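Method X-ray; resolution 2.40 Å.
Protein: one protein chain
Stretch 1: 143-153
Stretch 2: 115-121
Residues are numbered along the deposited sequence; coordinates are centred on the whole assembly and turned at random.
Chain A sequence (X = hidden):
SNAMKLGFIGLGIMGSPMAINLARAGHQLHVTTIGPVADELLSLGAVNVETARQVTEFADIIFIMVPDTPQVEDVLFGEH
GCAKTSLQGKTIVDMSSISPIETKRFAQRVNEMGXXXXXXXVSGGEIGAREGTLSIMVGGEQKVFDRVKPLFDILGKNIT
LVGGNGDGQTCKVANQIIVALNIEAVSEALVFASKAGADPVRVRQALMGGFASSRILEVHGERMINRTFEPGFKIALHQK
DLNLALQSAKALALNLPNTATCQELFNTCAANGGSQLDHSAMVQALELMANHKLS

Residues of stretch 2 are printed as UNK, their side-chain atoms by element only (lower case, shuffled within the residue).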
# COMPACT_ATOMS: atom_id res chain seq x y z
N LYS A 143 -12.38 -39.22 11.70
CA LYS A 143 -13.57 -40.05 12.00
C LYS A 143 -14.82 -39.16 12.18
O LYS A 143 -15.91 -39.51 11.74
CB LYS A 143 -13.35 -40.87 13.28
CG LYS A 143 -12.09 -41.73 13.30
CD LYS A 143 -12.26 -43.04 12.57
CE LYS A 143 -10.97 -43.85 12.63
NZ LYS A 143 -10.52 -44.12 14.02
N VAL A 144 -14.65 -38.02 12.86
CA VAL A 144 -15.74 -37.08 13.08
C VAL A 144 -16.17 -36.54 11.72
O VAL A 144 -17.37 -36.48 11.40
CB VAL A 144 -15.29 -35.90 13.96
CG1 VAL A 144 -16.46 -35.00 14.27
CG2 VAL A 144 -14.64 -36.42 15.23
N PHE A 145 -15.19 -36.14 10.92
CA PHE A 145 -15.46 -35.64 9.59
C PHE A 145 -16.19 -36.73 8.80
O PHE A 145 -17.18 -36.46 8.13
CB PHE A 145 -14.14 -35.29 8.87
CG PHE A 145 -14.30 -35.03 7.40
CD1 PHE A 145 -14.56 -33.75 6.92
CD2 PHE A 145 -14.23 -36.08 6.48
CE1 PHE A 145 -14.75 -33.51 5.57
CE2 PHE A 145 -14.41 -35.86 5.12
CZ PHE A 145 -14.67 -34.57 4.66
N ASP A 146 -15.68 -37.97 8.87
CA ASP A 146 -16.29 -39.09 8.15
C ASP A 146 -17.73 -39.31 8.56
O ASP A 146 -18.56 -39.70 7.74
CB ASP A 146 -15.51 -40.38 8.39
CG ASP A 146 -14.19 -40.43 7.63
OD1 ASP A 146 -14.18 -40.01 6.46
OD2 ASP A 146 -13.17 -40.90 8.19
N ARG A 147 -18.03 -39.07 9.83
CA ARG A 147 -19.38 -39.25 10.37
C ARG A 147 -20.41 -38.25 9.85
O ARG A 147 -21.54 -38.62 9.53
CB ARG A 147 -19.34 -39.18 11.90
CG ARG A 147 -20.69 -39.35 12.58
CD ARG A 147 -20.50 -39.74 14.04
NE ARG A 147 -19.96 -38.65 14.85
CZ ARG A 147 -18.99 -38.79 15.75
NH1 ARG A 147 -18.43 -39.98 15.95
NH2 ARG A 147 -18.57 -37.75 16.47
N VAL A 148 -20.00 -37.00 9.77
CA VAL A 148 -20.86 -35.92 9.30
C VAL A 148 -20.85 -35.84 7.76
O VAL A 148 -21.74 -35.26 7.15
CB VAL A 148 -20.37 -34.59 9.90
CG1 VAL A 148 -21.19 -33.42 9.37
CG2 VAL A 148 -20.43 -34.66 11.43
N LYS A 149 -19.83 -36.45 7.16
CA LYS A 149 -19.64 -36.45 5.71
C LYS A 149 -20.89 -36.63 4.86
O LYS A 149 -21.08 -35.90 3.89
CB LYS A 149 -18.57 -37.48 5.33
CG LYS A 149 -18.18 -37.50 3.85
CD LYS A 149 -17.88 -36.09 3.32
CE LYS A 149 -17.19 -36.16 1.96
NZ LYS A 149 -17.95 -36.98 0.97
N PRO A 150 -21.74 -37.62 5.18
CA PRO A 150 -22.97 -37.86 4.40
C PRO A 150 -23.90 -36.64 4.38
O PRO A 150 -24.64 -36.41 3.41
CB PRO A 150 -23.61 -39.05 5.10
CG PRO A 150 -22.43 -39.79 5.61
CD PRO A 150 -21.54 -38.70 6.17
N LEU A 151 -23.85 -35.86 5.46
CA LEU A 151 -24.67 -34.66 5.56
C LEU A 151 -24.02 -33.55 4.74
O LEU A 151 -24.69 -32.83 4.00
CB LEU A 151 -24.80 -34.23 7.02
CG LEU A 151 -25.20 -35.34 7.97
CD1 LEU A 151 -25.37 -34.76 9.36
CD2 LEU A 151 -26.48 -36.01 7.50
N PHE A 152 -22.70 -33.40 4.87
CA PHE A 152 -22.02 -32.39 4.08
C PHE A 152 -22.33 -32.65 2.60
O PHE A 152 -22.52 -31.70 1.82
CB PHE A 152 -20.50 -32.45 4.29
CG PHE A 152 -20.03 -31.88 5.60
CD1 PHE A 152 -20.63 -30.75 6.16
CD2 PHE A 152 -18.95 -32.45 6.26
CE1 PHE A 152 -20.16 -30.18 7.35
CE2 PHE A 152 -18.46 -31.88 7.46
CZ PHE A 152 -19.07 -30.76 8.00
N ASP A 153 -22.39 -33.93 2.22
CA ASP A 153 -22.65 -34.34 0.83
C ASP A 153 -23.96 -33.79 0.31
O ASP A 153 -24.12 -33.57 -0.88
CB ASP A 153 -22.67 -35.86 0.70
CG ASP A 153 -21.29 -36.46 0.53
OD1 ASP A 153 -21.14 -37.69 0.70
OD2 ASP A 153 -20.35 -35.71 0.21
N UNK A 115 -17.72 -33.56 23.72
CA UNK A 115 -18.31 -33.50 22.39
C UNK A 115 -17.24 -33.25 21.33
O UNK A 115 -16.18 -32.72 21.63
c UNK A 115 -19.37 -32.42 22.34
N UNK A 116 -17.54 -33.65 20.10
CA UNK A 116 -16.62 -33.42 19.00
C UNK A 116 -17.01 -32.09 18.33
O UNK A 116 -18.16 -31.66 18.42
c UNK A 116 -16.04 -35.84 18.51
o UNK A 116 -16.70 -36.89 18.47
o UNK A 116 -14.87 -35.77 18.95
c UNK A 116 -16.69 -34.56 17.99
N UNK A 117 -16.03 -31.46 17.68
CA UNK A 117 -16.24 -30.17 17.03
C UNK A 117 -15.62 -30.15 15.64
O UNK A 117 -14.47 -30.55 15.46
c UNK A 117 -15.91 -27.64 17.46
c UNK A 117 -15.66 -25.78 15.91
c UNK A 117 -16.71 -26.82 18.26
c UNK A 117 -16.98 -25.50 17.91
c UNK A 117 -16.46 -24.99 16.73
c UNK A 117 -15.39 -27.10 16.28
c UNK A 117 -15.60 -29.06 17.87
o UNK A 117 -16.73 -23.68 16.39
N UNK A 118 -16.40 -29.70 14.67
CA UNK A 118 -15.89 -29.57 13.32
C UNK A 118 -16.16 -28.13 12.93
O UNK A 118 -17.29 -27.67 13.06
c UNK A 118 -16.65 -30.47 12.33
c UNK A 118 -15.04 -32.41 12.26
c UNK A 118 -17.23 -32.49 11.01
c UNK A 118 -16.51 -31.99 12.27
N UNK A 119 -15.13 -27.40 12.51
CA UNK A 119 -15.37 -26.05 12.04
C UNK A 119 -15.34 -26.25 10.54
O UNK A 119 -14.33 -26.67 9.98
o UNK A 119 -12.22 -24.94 11.35
c UNK A 119 -14.30 -25.05 12.51
c UNK A 119 -12.88 -25.53 12.23
o UNK A 119 -12.41 -26.48 12.89
N UNK A 120 -16.46 -26.00 9.89
CA UNK A 120 -16.53 -26.19 8.46
C UNK A 120 -17.13 -24.98 7.75
O UNK A 120 -18.27 -25.03 7.24
c UNK A 120 -17.33 -27.45 8.14
N UNK A 121 -16.39 -23.85 7.72
CA UNK A 121 -16.89 -22.66 7.04
C UNK A 121 -17.28 -23.04 5.62
O UNK A 121 -16.76 -24.02 5.07
c UNK A 121 -15.03 -23.64 8.26
c UNK A 121 -14.49 -22.62 7.29
c UNK A 121 -15.69 -21.70 7.09
O HOH W 1 -16.38 -39.48 18.34

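Position 115 carries a single side-chain carbon. Its CA-to-CB bond points sideways, and the CB comes no nearer to the helix than 8.0 Å, from Arg147 NH2. A lone CB is alanine, Ala115, a small residue that fits a buried place without entering the contact.

Position 116 has two side-chain carbons, the second carrying two oxygens: a carboxylate on a one-carbon stem, hence aspartate, Asp116. Its CB points toward the helix, and OD2 accepts a hydrogen bond from Arg147 NH2 at 2.9 Å, part of a salt bridge. OD2 lies at the edge of the guanidinium, near its plane, where the N-H groups point. Water 1 reinforces the pair, donating to Asp116 OD2 at 2.6 Å and accepting from Arg147 NH1 at 3.2 Å. The short stem also brings CG within 3.6 Å of Val144 CG2, so the acid packs against the helix as well.

At position 117 one carbon leads to a six-carbon ring bearing one oxygen, the mark of tyrosine. Tyr117 follows the alternation of a strand: its CB points away from the helix, and a large, mostly apolar ring suits the buried side there.

Position 118 has four carbons forked at the second, with no heteroatom. That is leucine, and Leu118 points back toward the helix. Its CD2 meets Val144 CG1 at 3.6 Å, while CD1 lies 3.9 Å from Phe145 CA, 3.9 Å from Val148 CG2 and 3.8 Å from Phe152 CE2. A branched aliphatic chain suits this buried place because it offers apolar surface to these neighbours and needs no hydrogen-bond partner.

Position 119 again shows two carbons, the second with two oxygens: aspartate. Asp119 points away from the helix, and both its carboxylate oxygens are hydrogen-bonded elsewhere in the structure, which makes a buried acid tolerable.

Position 120 has one carbon, so it is alanine. The CB of Ala120 lies 3.7 Å from Phe152 CZ, a small apolar group meeting the bulky ring obliquely.

At position 121 three carbons close a ring onto the backbone nitrogen, which defines proline. Pro121 lies out of reach of the helix; its ring holds phi near the observed -53° and leaves no N-H to donate, which suits a loop after a strand.

The contact works by alternation. Strand and helix cross at 72°, and positions 116, 118 and 120 face the helix in turn. Asp116 pairs with Arg147, Leu118 packs among Val144, Val148 and Phe152, and Ala120 rests by the Phe152 ring. Together the stretches bury 324 Å², with Leu118 the most covered residue.

Stretch 2 (115-121) ADYLDAP
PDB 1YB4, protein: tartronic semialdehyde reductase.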